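Spore germination protein GerM (Bacillus subtilis subsp. subtilis str. 168, PDB 6GZB) is of unknown molecular function but affects both sporulation and germination, and is built of two tandem GerMN domains. Local coordinates at residues A[272-277]-A[310-315]; A[284-289]-A[319-324]; A[248-253]-A[289-294]; A[294-299]-A[328-333]; A[203-208]-A[218-223]. All blocks are in the same frame, centred on the assembly; numbering follows the deposited sequence.

Interaction 1: residues A[272-277]-A[310-315]; sequences FNQSIF and VKVNGK. With ACT (acetate ion), chain F.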
# COMPACT_ATOMS: atom_id res chain seq x y z
N PHE A 272 -24.32 0.02 -0.64
CA PHE A 272 -24.21 -1.40 -0.69
C PHE A 272 -25.51 -2.13 -0.54
O PHE A 272 -26.50 -1.59 -0.16
CB PHE A 272 -23.34 -1.87 0.46
CG PHE A 272 -21.89 -1.56 0.31
CD1 PHE A 272 -21.09 -2.34 -0.46
CD2 PHE A 272 -21.34 -0.52 0.99
CE1 PHE A 272 -19.77 -2.08 -0.59
CE2 PHE A 272 -20.01 -0.24 0.87
CZ PHE A 272 -19.23 -1.02 0.08
N ASN A 273 -25.45 -3.41 -0.84
CA ASN A 273 -26.55 -4.28 -0.59
C ASN A 273 -26.40 -4.83 0.83
O ASN A 273 -25.51 -4.45 1.55
CB ASN A 273 -26.69 -5.39 -1.64
CG ASN A 273 -25.48 -6.30 -1.75
OD1 ASN A 273 -24.55 -6.23 -1.00
ND2 ASN A 273 -25.53 -7.18 -2.69
N GLN A 274 -27.26 -5.73 1.24
CA GLN A 274 -27.22 -6.25 2.59
C GLN A 274 -26.05 -7.15 2.94
O GLN A 274 -25.78 -7.35 4.10
CB GLN A 274 -28.54 -6.95 2.92
CG GLN A 274 -29.59 -6.00 3.48
CD GLN A 274 -30.94 -6.65 3.78
OE1 GLN A 274 -31.03 -7.62 4.51
NE2 GLN A 274 -31.99 -6.08 3.23
N SER A 275 -25.37 -7.69 1.95
CA SER A 275 -24.24 -8.56 2.18
C SER A 275 -23.05 -7.88 2.83
O SER A 275 -22.21 -8.51 3.37
CB SER A 275 -23.86 -9.22 0.87
OG SER A 275 -24.92 -9.97 0.40
N ILE A 276 -22.99 -6.58 2.75
CA ILE A 276 -21.95 -5.82 3.38
C ILE A 276 -21.91 -5.99 4.89
O ILE A 276 -20.88 -5.88 5.47
CB ILE A 276 -22.00 -4.33 2.99
CG1 ILE A 276 -20.65 -3.68 3.25
CG2 ILE A 276 -23.09 -3.58 3.71
CD1 ILE A 276 -19.52 -4.37 2.56
N PHE A 277 -23.03 -6.25 5.54
CA PHE A 277 -23.03 -6.48 6.95
C PHE A 277 -23.52 -7.88 7.18
O PHE A 277 -23.11 -8.52 8.11
CB PHE A 277 -23.90 -5.46 7.69
CG PHE A 277 -25.34 -5.51 7.34
CD1 PHE A 277 -26.12 -6.54 7.77
CD2 PHE A 277 -25.90 -4.54 6.60
CE1 PHE A 277 -27.45 -6.58 7.47
CE2 PHE A 277 -27.22 -4.57 6.27
CZ PHE A 277 -28.00 -5.59 6.70
N VAL A 310 -20.43 5.39 3.58
CA VAL A 310 -21.03 4.10 3.25
C VAL A 310 -22.50 4.07 3.63
O VAL A 310 -22.89 4.55 4.69
CB VAL A 310 -20.29 2.94 3.92
CG1 VAL A 310 -18.86 2.84 3.38
CG2 VAL A 310 -20.29 3.11 5.44
N LYS A 311 -23.32 3.55 2.73
CA LYS A 311 -24.74 3.37 2.97
C LYS A 311 -25.10 1.95 2.62
O LYS A 311 -24.36 1.29 1.89
CB LYS A 311 -25.57 4.32 2.11
CG LYS A 311 -25.26 5.79 2.34
CD LYS A 311 -26.21 6.70 1.58
CE LYS A 311 -25.69 8.13 1.57
NZ LYS A 311 -26.67 9.09 1.00
N VAL A 312 -26.24 1.50 3.13
CA VAL A 312 -26.82 0.24 2.69
C VAL A 312 -28.24 0.48 2.19
O VAL A 312 -29.06 1.08 2.88
CB VAL A 312 -26.81 -0.81 3.82
CG1 VAL A 312 -27.33 -0.21 5.12
CG2 VAL A 312 -27.62 -2.03 3.42
N ASN A 313 -28.47 0.12 0.93
CA ASN A 313 -29.76 0.28 0.28
C ASN A 313 -30.35 1.66 0.53
O ASN A 313 -31.53 1.79 0.83
CB ASN A 313 -30.73 -0.80 0.76
CG ASN A 313 -30.47 -2.14 0.10
OD1 ASN A 313 -30.36 -2.24 -1.12
ND2 ASN A 313 -30.37 -3.18 0.92
N GLY A 314 -29.53 2.69 0.38
CA GLY A 314 -30.02 4.06 0.37
C GLY A 314 -29.78 4.83 1.66
O GLY A 314 -29.84 6.05 1.67
N LYS A 315 -29.50 4.11 2.74
CA LYS A 315 -29.54 4.72 4.07
C LYS A 315 -28.22 4.59 4.82
O LYS A 315 -27.58 3.54 4.77
CB LYS A 315 -30.67 4.10 4.89
CG LYS A 315 -32.05 4.45 4.38
CD LYS A 315 -33.11 4.21 5.44
CE LYS A 315 -34.44 4.84 5.04
NZ LYS A 315 -35.53 4.49 6.00
C ACT F . -30.34 -6.30 -0.99
O ACT F . -30.21 -7.51 -0.70
OXT ACT F . -30.36 -5.42 -0.11
CH3 ACT F . -30.44 -5.87 -2.43
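Parallel pairing in the mixed sheet of the second GerMN domain reaches its last rung where F272, closing strand 267-272, meets V312, closing strand 307-312. F272 N donates to K311 O at 2.8 Å, almost straight at 177°, and F272 O accepts from N313 N, also at 2.8 Å. The F272 ring meets V310 CG1 with its CE2 edge at 4.1 Å, while I276 CG1 lies over the centre of one face and I295 of helix 289-299 also packs on the side chain. V312 CG2, anti to its own backbone N, reaches past the end of strand 267-272 to N273 O and the edge of the F277 ring at CE2 (3.8 Å). A type I' turn from V312 to K315 then reverses the chain. N313 ND2 lies implausibly close to an acetate oxygen, probably from the crystallisation liquor, so the detail of that site is doubtful. The chemistry is thus divided: two backbone bonds fix the pairing, and buried F272, V310 and V312, with I276 and I295, supply apolar packing.

Interaction 2: residues A[284-289]-A[319-324]; sequences TKMISS and VNEKGE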
# COMPACT_ATOMS: atom_id res chain seq x y z
N THR A 284 -28.78 -5.34 13.62
CA THR A 284 -27.85 -4.33 14.10
C THR A 284 -27.09 -3.65 12.95
O THR A 284 -26.78 -2.45 13.01
CB THR A 284 -26.87 -4.92 15.14
OG1 THR A 284 -25.54 -4.47 14.86
CG2 THR A 284 -26.90 -6.44 15.12
N LYS A 285 -26.80 -4.41 11.89
CA LYS A 285 -26.23 -3.86 10.66
C LYS A 285 -24.80 -3.36 10.84
O LYS A 285 -24.46 -2.22 10.51
CB LYS A 285 -27.11 -2.76 10.08
CG LYS A 285 -28.40 -3.28 9.47
CD LYS A 285 -29.17 -2.16 8.78
CE LYS A 285 -30.59 -2.57 8.46
NZ LYS A 285 -31.09 -1.82 7.27
N MET A 286 -23.95 -4.27 11.29
CA MET A 286 -22.56 -3.97 11.56
C MET A 286 -21.70 -4.28 10.34
O MET A 286 -21.80 -5.34 9.74
CB MET A 286 -22.08 -4.80 12.75
CG MET A 286 -20.71 -4.39 13.28
SD MET A 286 -20.27 -5.30 14.76
CE MET A 286 -21.35 -4.52 15.97
N ILE A 287 -20.82 -3.34 10.01
CA ILE A 287 -19.79 -3.58 9.02
C ILE A 287 -18.48 -3.79 9.77
O ILE A 287 -18.15 -3.04 10.69
CB ILE A 287 -19.67 -2.39 8.05
CG1 ILE A 287 -18.69 -2.70 6.93
CG2 ILE A 287 -19.26 -1.13 8.79
CD1 ILE A 287 -18.74 -1.71 5.79
N SER A 288 -17.77 -4.86 9.44
CA SER A 288 -16.57 -5.21 10.18
C SER A 288 -15.46 -4.21 9.90
O SER A 288 -15.44 -3.56 8.85
CB SER A 288 -16.11 -6.62 9.82
OG SER A 288 -15.31 -6.61 8.66
N SER A 289 -14.57 -4.06 10.86
CA SER A 289 -13.41 -3.19 10.72
C SER A 289 -12.54 -3.57 9.53
O SER A 289 -11.92 -2.71 8.91
CB SER A 289 -12.58 -3.25 11.99
OG SER A 289 -13.01 -2.26 12.91
N VAL A 319 -23.37 0.49 11.28
CA VAL A 319 -22.59 0.79 12.47
C VAL A 319 -21.29 -0.00 12.45
O VAL A 319 -21.20 -1.04 11.80
CB VAL A 319 -23.37 0.47 13.77
CG1 VAL A 319 -24.74 1.13 13.73
CG2 VAL A 319 -23.52 -1.03 13.95
N ASN A 320 -20.28 0.50 13.13
CA ASN A 320 -19.01 -0.21 13.22
C ASN A 320 -19.06 -1.19 14.39
O ASN A 320 -20.13 -1.47 14.93
CB ASN A 320 -17.86 0.79 13.39
CG ASN A 320 -17.92 1.55 14.70
OD1 ASN A 320 -18.69 1.21 15.60
ND2 ASN A 320 -17.14 2.61 14.80
N GLU A 321 -17.90 -1.74 14.76
CA GLU A 321 -17.86 -2.82 15.74
C GLU A 321 -18.12 -2.31 17.15
O GLU A 321 -18.51 -3.07 18.02
CB GLU A 321 -16.52 -3.56 15.66
CG GLU A 321 -16.19 -4.08 14.27
CD GLU A 321 -15.15 -5.19 14.28
OE1 GLU A 321 -14.26 -5.15 15.15
OE2 GLU A 321 -15.22 -6.08 13.41
N LYS A 322 -17.93 -1.00 17.35
CA LYS A 322 -18.23 -0.37 18.63
C LYS A 322 -19.69 0.09 18.72
O LYS A 322 -20.08 0.73 19.69
CB LYS A 322 -17.32 0.84 18.84
CG LYS A 322 -15.85 0.51 19.07
CD LYS A 322 -14.93 1.48 18.33
CE LYS A 322 -13.65 1.76 19.11
NZ LYS A 322 -13.77 3.00 19.93
N GLY A 323 -20.48 -0.21 17.69
CA GLY A 323 -21.89 0.16 17.66
C GLY A 323 -22.14 1.60 17.27
O GLY A 323 -23.25 2.10 17.41
N GLU A 324 -21.11 2.28 16.78
CA GLU A 324 -21.20 3.68 16.40
C GLU A 324 -21.75 3.82 14.98
O GLU A 324 -21.29 3.15 14.06
CB GLU A 324 -19.83 4.33 16.50
CG GLU A 324 -19.15 4.09 17.84
CD GLU A 324 -17.74 4.63 17.91
OE1 GLU A 324 -17.24 4.85 19.03
OE2 GLU A 324 -17.13 4.84 16.84
O HOH W 1 -16.29 -1.68 12.03
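M286 and V319 join two loops through a single backbone bridge, and the methionine side chain extends this junction across the neighbouring turn. On the backbone, V319 N donates to K285 O at 3.0 Å and V319 O receives the amide of I287. M286 CB lies 4.2 Å from V319 CG2, a loose apolar touch. M286 CG, anti to the backbone N (chi1 -170°), lies 3.4 Å from N320 O. SD then rests against E321 CA at 3.6 Å, and the bend at chi3 (-73°) brings CE back to N320 O, also at 3.4 Å. The thioether therefore follows the opening of the type I turn from N320 to G323, with its CG and CE both beside the same carbonyl oxygen. That turn is braced from within by N320, whose OD1 accepts the amide of E324 and whose ND2 donates to E324 OE2. The E321 side chain reaches the helix start, OE2 taking a weak bond from S289 N at 3.3 Å, while a water donates to I287 O and more weakly links E321 N with S289 OG. S288 is the N-cap of helix 289-299, its OG bonded to V291 N and D250. The contact thus ties the approach to that helix to the loop leading from strand 307-312 to strand 330-331.

Interaction 3: residues A[248-253]-A[289-294]; sequences LTDFSE and SEVLNS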
# COMPACT_ATOMS: atom_id res chain seq x y z
N LEU A 248 -6.49 -13.06 2.85
CA LEU A 248 -7.90 -13.32 2.98
C LEU A 248 -8.71 -12.07 2.74
O LEU A 248 -8.18 -11.00 2.62
CB LEU A 248 -8.18 -13.85 4.36
CG LEU A 248 -7.09 -13.55 5.37
CD1 LEU A 248 -7.76 -13.48 6.70
CD2 LEU A 248 -5.97 -14.57 5.45
N THR A 249 -10.00 -12.23 2.63
CA THR A 249 -10.93 -11.11 2.49
C THR A 249 -11.99 -11.32 3.54
O THR A 249 -12.33 -12.44 3.84
CB THR A 249 -11.58 -11.03 1.09
OG1 THR A 249 -12.03 -9.70 0.83
CG2 THR A 249 -12.75 -11.89 1.00
N ASP A 250 -12.49 -10.26 4.14
CA ASP A 250 -13.55 -10.43 5.09
C ASP A 250 -14.85 -10.11 4.40
O ASP A 250 -15.87 -10.08 5.02
CB ASP A 250 -13.36 -9.59 6.34
CG ASP A 250 -14.19 -10.10 7.53
OD1 ASP A 250 -14.30 -11.32 7.72
OD2 ASP A 250 -14.74 -9.30 8.29
N PHE A 251 -14.81 -9.89 3.10
CA PHE A 251 -16.02 -9.62 2.32
C PHE A 251 -16.76 -10.90 2.02
O PHE A 251 -16.15 -11.92 1.72
CB PHE A 251 -15.67 -8.95 0.98
CG PHE A 251 -15.37 -7.49 1.09
CD1 PHE A 251 -14.20 -7.05 1.69
CD2 PHE A 251 -16.20 -6.57 0.51
CE1 PHE A 251 -13.90 -5.70 1.76
CE2 PHE A 251 -15.92 -5.22 0.60
CZ PHE A 251 -14.77 -4.79 1.21
N SER A 252 -18.09 -10.83 2.04
CA SER A 252 -18.90 -11.84 1.39
C SER A 252 -18.81 -11.65 -0.12
O SER A 252 -18.78 -10.53 -0.60
CB SER A 252 -20.36 -11.73 1.85
OG SER A 252 -21.25 -12.16 0.83
N GLU A 253 -18.83 -12.76 -0.85
CA GLU A 253 -18.78 -12.70 -2.31
C GLU A 253 -20.02 -12.05 -2.91
O GLU A 253 -19.98 -11.60 -4.06
CB GLU A 253 -18.59 -14.09 -2.90
CG GLU A 253 -17.25 -14.71 -2.54
CD GLU A 253 -16.87 -15.84 -3.48
OE1 GLU A 253 -15.73 -15.82 -3.99
OE2 GLU A 253 -17.72 -16.73 -3.72
N SER A 289 -14.57 -4.06 10.86
CA SER A 289 -13.41 -3.19 10.72
C SER A 289 -12.54 -3.57 9.53
O SER A 289 -11.92 -2.71 8.91
CB SER A 289 -12.58 -3.25 11.99
OG SER A 289 -13.01 -2.26 12.91
N GLU A 290 -12.44 -4.87 9.28
CA GLU A 290 -11.59 -5.38 8.22
C GLU A 290 -12.16 -4.98 6.86
O GLU A 290 -11.42 -4.62 5.95
CB GLU A 290 -11.50 -6.91 8.30
CG GLU A 290 -10.64 -7.40 9.46
CD GLU A 290 -11.39 -7.43 10.79
OE1 GLU A 290 -12.60 -7.15 10.81
OE2 GLU A 290 -10.74 -7.70 11.82
N VAL A 291 -13.48 -5.07 6.73
CA VAL A 291 -14.14 -4.68 5.51
C VAL A 291 -14.02 -3.17 5.29
O VAL A 291 -13.60 -2.72 4.22
CB VAL A 291 -15.62 -5.10 5.53
CG1 VAL A 291 -16.40 -4.33 4.49
CG2 VAL A 291 -15.76 -6.60 5.30
N LEU A 292 -14.31 -2.40 6.33
CA LEU A 292 -14.26 -0.95 6.25
C LEU A 292 -12.85 -0.41 5.97
O LEU A 292 -12.67 0.44 5.11
CB LEU A 292 -14.80 -0.33 7.54
CG LEU A 292 -14.99 1.18 7.54
CD1 LEU A 292 -15.95 1.60 6.43
CD2 LEU A 292 -15.49 1.63 8.90
N ASN A 293 -11.85 -0.90 6.70
CA ASN A 293 -10.47 -0.52 6.45
C ASN A 293 -10.00 -0.84 5.02
O ASN A 293 -9.27 -0.07 4.41
CB ASN A 293 -9.53 -1.21 7.44
CG ASN A 293 -9.52 -0.54 8.78
OD1 ASN A 293 -9.54 0.68 8.87
ND2 ASN A 293 -9.48 -1.34 9.85
N SER A 294 -10.35 -2.03 4.54
CA SER A 294 -10.02 -2.46 3.19
C SER A 294 -10.61 -1.51 2.16
O SER A 294 -9.92 -1.08 1.24
CB SER A 294 -10.55 -3.88 2.95
OG SER A 294 -9.68 -4.82 3.53
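A largely apolar loop-on-helix contact packs residues 248-253, between helix 229-239 and strand 262-264, against the first turns of helix 289-299. F251 and V291 carry it. V291 CG1, anti to its backbone N (chi1 162°), sits over one face of the phenyl ring, 4.0 Å from the centroid and shifted toward the rim near CZ, a CH-pi contact. S294 CB meets the ring from another direction, in its plane at the CE1 edge, 4.0 Å away. The second valine methyl, CG2, presses on D250 O at 3.5 Å. L237 of helix 229-239 also touches F251 and S294. S294 OG bonds back to E290 O, which also accepts S294 N from the opposite face of its plane. Toward the surface, D250 CB packs on E290 CB at 3.8 Å, and their carboxylates bring D250 OD2 and E290 OE1 to 3.9 Å. Two like charges this close would probably repel; S288 OG, bonded to D250 and weakly to E290 OE1, would probably ease the repulsion.

Interaction 4: residues A[294-299]-A[328-333]; sequences SIVLTL and EPVSRP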
# COMPACT_ATOMS: atom_id res chain seq x y z
N SER A 294 -10.35 -2.03 4.54
CA SER A 294 -10.02 -2.46 3.19
C SER A 294 -10.61 -1.51 2.16
O SER A 294 -9.92 -1.08 1.24
CB SER A 294 -10.55 -3.88 2.95
OG SER A 294 -9.68 -4.82 3.53
N ILE A 295 -11.88 -1.17 2.33
CA ILE A 295 -12.53 -0.22 1.44
C ILE A 295 -11.81 1.11 1.42
O ILE A 295 -11.51 1.66 0.36
CB ILE A 295 -13.99 0.01 1.86
CG1 ILE A 295 -14.82 -1.24 1.55
CG2 ILE A 295 -14.55 1.23 1.14
CD1 ILE A 295 -16.20 -1.21 2.18
N VAL A 296 -11.55 1.65 2.60
CA VAL A 296 -11.02 2.99 2.72
C VAL A 296 -9.57 3.07 2.24
O VAL A 296 -9.20 4.01 1.53
CB VAL A 296 -11.12 3.50 4.17
CG1 VAL A 296 -10.40 4.83 4.33
CG2 VAL A 296 -12.57 3.63 4.57
N LEU A 297 -8.76 2.10 2.63
CA LEU A 297 -7.37 2.06 2.16
C LEU A 297 -7.32 1.93 0.63
O LEU A 297 -6.46 2.52 -0.02
CB LEU A 297 -6.59 0.90 2.80
CG LEU A 297 -6.24 1.08 4.28
CD1 LEU A 297 -5.71 -0.22 4.85
CD2 LEU A 297 -5.23 2.20 4.48
N THR A 298 -8.23 1.14 0.08
CA THR A 298 -8.22 0.84 -1.35
C THR A 298 -8.65 2.08 -2.14
O THR A 298 -7.96 2.53 -3.05
CB THR A 298 -9.14 -0.34 -1.67
OG1 THR A 298 -8.62 -1.54 -1.07
CG2 THR A 298 -9.28 -0.53 -3.16
N LEU A 299 -9.76 2.68 -1.73
CA LEU A 299 -10.32 3.81 -2.45
C LEU A 299 -9.45 5.06 -2.34
O LEU A 299 -9.26 5.78 -3.33
CB LEU A 299 -11.74 4.10 -1.96
CG LEU A 299 -12.86 3.51 -2.83
CD1 LEU A 299 -12.44 2.24 -3.53
CD2 LEU A 299 -14.13 3.29 -2.05
N GLU A 328 -20.90 9.70 8.76
CA GLU A 328 -19.95 10.64 8.20
C GLU A 328 -18.90 9.94 7.33
O GLU A 328 -18.69 8.73 7.44
CB GLU A 328 -19.26 11.44 9.31
CG GLU A 328 -20.19 12.34 10.11
CD GLU A 328 -21.15 13.12 9.24
OE1 GLU A 328 -20.70 14.06 8.54
OE2 GLU A 328 -22.36 12.78 9.24
N PRO A 329 -18.24 10.70 6.45
CA PRO A 329 -17.17 10.15 5.63
C PRO A 329 -16.03 9.63 6.49
O PRO A 329 -15.61 10.30 7.42
CB PRO A 329 -16.70 11.35 4.80
CG PRO A 329 -17.83 12.32 4.82
CD PRO A 329 -18.51 12.11 6.14
N VAL A 330 -15.53 8.44 6.17
CA VAL A 330 -14.36 7.89 6.82
C VAL A 330 -13.13 8.19 5.96
O VAL A 330 -13.12 7.96 4.75
CB VAL A 330 -14.49 6.37 7.01
CG1 VAL A 330 -13.30 5.81 7.76
CG2 VAL A 330 -15.79 6.05 7.72
N SER A 331 -12.09 8.69 6.60
CA SER A 331 -10.88 9.01 5.88
C SER A 331 -9.80 7.96 6.16
O SER A 331 -9.98 7.07 6.97
CB SER A 331 -10.39 10.41 6.26
OG SER A 331 -10.16 10.50 7.65
N ARG A 332 -8.73 8.03 5.38
CA ARG A 332 -7.66 7.05 5.47
C ARG A 332 -7.07 7.06 6.87
O ARG A 332 -6.80 8.11 7.43
CB ARG A 332 -6.60 7.43 4.44
CG ARG A 332 -5.46 6.45 4.29
CD ARG A 332 -4.56 6.91 3.15
NE ARG A 332 -3.42 6.03 2.96
CZ ARG A 332 -3.39 5.02 2.10
NH1 ARG A 332 -2.31 4.26 1.99
NH2 ARG A 332 -4.45 4.75 1.34
N PRO A 333 -6.86 5.87 7.45
CA PRO A 333 -6.22 5.77 8.77
C PRO A 333 -4.94 6.59 8.85
O PRO A 333 -4.18 6.67 7.88
CB PRO A 333 -5.90 4.28 8.89
CG PRO A 333 -6.91 3.60 8.03
CD PRO A 333 -7.25 4.55 6.92
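V330 and V296 bring the short, weakly bonded edge strand at about 330-331 of the domain's mixed sheet against helix 289-299, a helix-on-sheet contact that continues into the tail beyond the strand. V330 CG1 meets V296 CG2 at 3.9 Å, the two side chains crossing at about a right angle, while the V330 backbone bonds to V308 of the adjacent strand 307-312. The CB of S331 points away, and its carbonyl makes the contact, S331 O lying 3.5 Å from V296 CG1. V296 CG1 also touches R332 CA at 3.7 Å. V296 thus divides its branches, CG2 to the strand and CG1 to the chain that leaves it. An alanine at V296 would probably open a gap between helix and strand, leaving V330 CG1 and the S331-R332 backbone without the methyls that pack on them. R332 runs out extended from CG to NE, its CG anti to the backbone N (chi1 -175°), across L297, whose CD2 lies over the centre of one guanidinium face. The charged end has firmer partners nearby: NH1 forms a salt bridge with E301 and NH2 bonds to T300 OG1, just beyond the helical segment. R332 NH2 also sends a weak bond to L297 O, 3.3 Å long and bent to 126°. Last in the segment, P333 comes near V296 CG1 and packs its CD on L297 CD2 at 3.9 Å.

Interaction 5: residues A[203-208]-A[218-223]; sequences VYYLAE and VTKRID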
# COMPACT_ATOMS: atom_id res chain seq x y z
N VAL A 203 -5.53 -2.92 -4.67
CA VAL A 203 -6.60 -3.35 -3.79
C VAL A 203 -5.96 -3.95 -2.53
O VAL A 203 -4.98 -4.69 -2.62
CB VAL A 203 -7.46 -4.43 -4.49
CG1 VAL A 203 -8.47 -5.05 -3.55
CG2 VAL A 203 -8.14 -3.83 -5.71
N TYR A 204 -6.50 -3.60 -1.37
CA TYR A 204 -5.96 -4.08 -0.10
C TYR A 204 -6.68 -5.32 0.39
O TYR A 204 -7.91 -5.35 0.47
CB TYR A 204 -6.04 -2.99 0.97
CG TYR A 204 -4.96 -1.94 0.85
CD1 TYR A 204 -5.10 -0.86 -0.01
CD2 TYR A 204 -3.83 -2.01 1.63
CE1 TYR A 204 -4.13 0.13 -0.08
CE2 TYR A 204 -2.85 -1.03 1.57
CZ TYR A 204 -2.99 0.02 0.69
OH TYR A 204 -2.01 0.98 0.64
N TYR A 205 -5.91 -6.35 0.70
CA TYR A 205 -6.45 -7.54 1.31
C TYR A 205 -5.89 -7.70 2.70
O TYR A 205 -4.99 -6.98 3.11
CB TYR A 205 -6.13 -8.77 0.46
CG TYR A 205 -6.76 -8.73 -0.91
CD1 TYR A 205 -8.12 -8.95 -1.07
CD2 TYR A 205 -6.00 -8.46 -2.04
CE1 TYR A 205 -8.70 -8.92 -2.33
CE2 TYR A 205 -6.58 -8.40 -3.29
CZ TYR A 205 -7.92 -8.66 -3.43
OH TYR A 205 -8.48 -8.59 -4.68
N LEU A 206 -6.44 -8.67 3.42
CA LEU A 206 -6.13 -8.85 4.83
C LEU A 206 -5.16 -10.01 5.01
O LEU A 206 -5.19 -10.99 4.25
CB LEU A 206 -7.43 -9.11 5.58
CG LEU A 206 -7.42 -9.23 7.10
CD1 LEU A 206 -7.11 -7.89 7.76
CD2 LEU A 206 -8.75 -9.76 7.59
N ALA A 207 -4.15 -9.80 5.83
CA ALA A 207 -3.25 -10.87 6.24
C ALA A 207 -3.17 -10.85 7.77
O ALA A 207 -3.64 -9.91 8.41
CB ALA A 207 -1.88 -10.69 5.64
N GLU A 208 -2.56 -11.86 8.35
CA GLU A 208 -2.34 -11.83 9.78
C GLU A 208 -1.21 -12.74 10.20
O GLU A 208 -0.89 -13.71 9.52
CB GLU A 208 -3.61 -12.17 10.55
CG GLU A 208 -4.14 -13.57 10.32
CD GLU A 208 -4.99 -14.05 11.48
OE1 GLU A 208 -5.67 -13.21 12.11
OE2 GLU A 208 -4.94 -15.26 11.79
N VAL A 218 -2.27 -5.04 -3.24
CA VAL A 218 -1.96 -5.89 -4.37
C VAL A 218 -2.48 -5.21 -5.64
O VAL A 218 -3.65 -4.81 -5.71
CB VAL A 218 -2.63 -7.27 -4.22
CG1 VAL A 218 -2.49 -8.08 -5.49
CG2 VAL A 218 -2.04 -8.03 -3.04
N THR A 219 -1.62 -5.07 -6.64
CA THR A 219 -2.04 -4.51 -7.92
C THR A 219 -2.68 -5.58 -8.80
O THR A 219 -2.02 -6.54 -9.20
CB THR A 219 -0.86 -3.89 -8.67
OG1 THR A 219 -0.24 -2.89 -7.85
CG2 THR A 219 -1.33 -3.24 -9.96
N LYS A 220 -3.97 -5.44 -9.07
CA LYS A 220 -4.70 -6.37 -9.91
C LYS A 220 -4.88 -5.79 -11.31
O LYS A 220 -4.65 -4.60 -11.53
CB LYS A 220 -6.07 -6.63 -9.29
CG LYS A 220 -5.98 -7.07 -7.84
CD LYS A 220 -7.27 -7.71 -7.38
CE LYS A 220 -7.33 -9.16 -7.82
NZ LYS A 220 -8.28 -9.95 -6.98
N ARG A 221 -5.27 -6.64 -12.25
CA ARG A 221 -5.59 -6.20 -13.60
C ARG A 221 -7.10 -6.06 -13.72
O ARG A 221 -7.84 -7.00 -13.49
CB ARG A 221 -5.09 -7.21 -14.63
CG ARG A 221 -3.59 -7.48 -14.61
CD ARG A 221 -2.75 -6.20 -14.61
NE ARG A 221 -2.94 -5.38 -15.80
CZ ARG A 221 -2.11 -4.40 -16.18
NH1 ARG A 221 -1.03 -4.13 -15.46
NH2 ARG A 221 -2.37 -3.70 -17.28
N ILE A 222 -7.56 -4.87 -14.08
CA ILE A 222 -8.98 -4.61 -14.29
C ILE A 222 -9.26 -4.46 -15.79
O ILE A 222 -8.54 -3.75 -16.49
CB ILE A 222 -9.41 -3.31 -13.59
CG1 ILE A 222 -8.93 -3.27 -12.13
CG2 ILE A 222 -10.91 -3.12 -13.68
CD1 ILE A 222 -9.47 -4.39 -11.27
N ASP A 223 -10.34 -5.09 -16.26
CA ASP A 223 -10.76 -4.96 -17.65
C ASP A 223 -10.98 -3.51 -18.04
O ASP A 223 -11.60 -2.75 -17.30
CB ASP A 223 -12.03 -5.76 -17.92
CG ASP A 223 -11.77 -7.24 -18.11
OD1 ASP A 223 -10.65 -7.60 -18.55
OD2 ASP A 223 -12.67 -8.05 -17.81
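Y205 and K220 cross at about a right angle, and the lysine amine donates from NZ to Y205 OH at 2.7 Å. The lysine chain bends at chi3 (82°), which carries CE back beside the hydroxyl; K220 CD is also close, 3.1 Å from Y205 OH. At the other end of the ring, the CD2 edge meets V218 CG2 at 4.1 Å, again with the side chains roughly perpendicular. The tyrosine therefore spans two residues of the opposite strand, one apolar and one charged. Buried K220 NZ has a further partner in E236 of helix 229-239, a salt bridge that would probably favour its charged form. A phenylalanine in place of Y205 would probably keep the edge contact with V218 but leave K220 NZ without its hydroxyl acceptor in this buried setting. On the backbone, V203 and V218 form an antiparallel hydrogen-bonded pair, with V203 N to V218 O at 2.9 Å and V218 N to V203 O at 2.8 Å. The segments diverge beyond this pair, their N-to-C directions 122° apart. Such a pair is typical of antiparallel strands, here those of the hairpin 198-208 and 213-223, with E236 and L237 of helix 229-239 touching V203.

Overall arrangement
Interaction 5 comes first along the chain, within the hairpin, and closes before the others open. Interactions 1, 2 and 3 interlock, their segments alternating in sequence, whereas interaction 3 closes before interaction 4 begins. Helix 289-299 is the common element: interaction 2 leads into its start, interactions 3 and 4 share S294 on it, and I295 packs on F272 of interaction 1. Interactions 1 and 4 also reach adjacent strands of one sheet, 307-312 and 330-331, with centres about 16 Å apart. Interactions 1 and 5 do not touch, their nearest atoms about 12 Å apart, but interactions 3 and 4 each contact the hairpin. Helix 289-299 thus lies at the meeting point of the sheet, the loops and the hairpin.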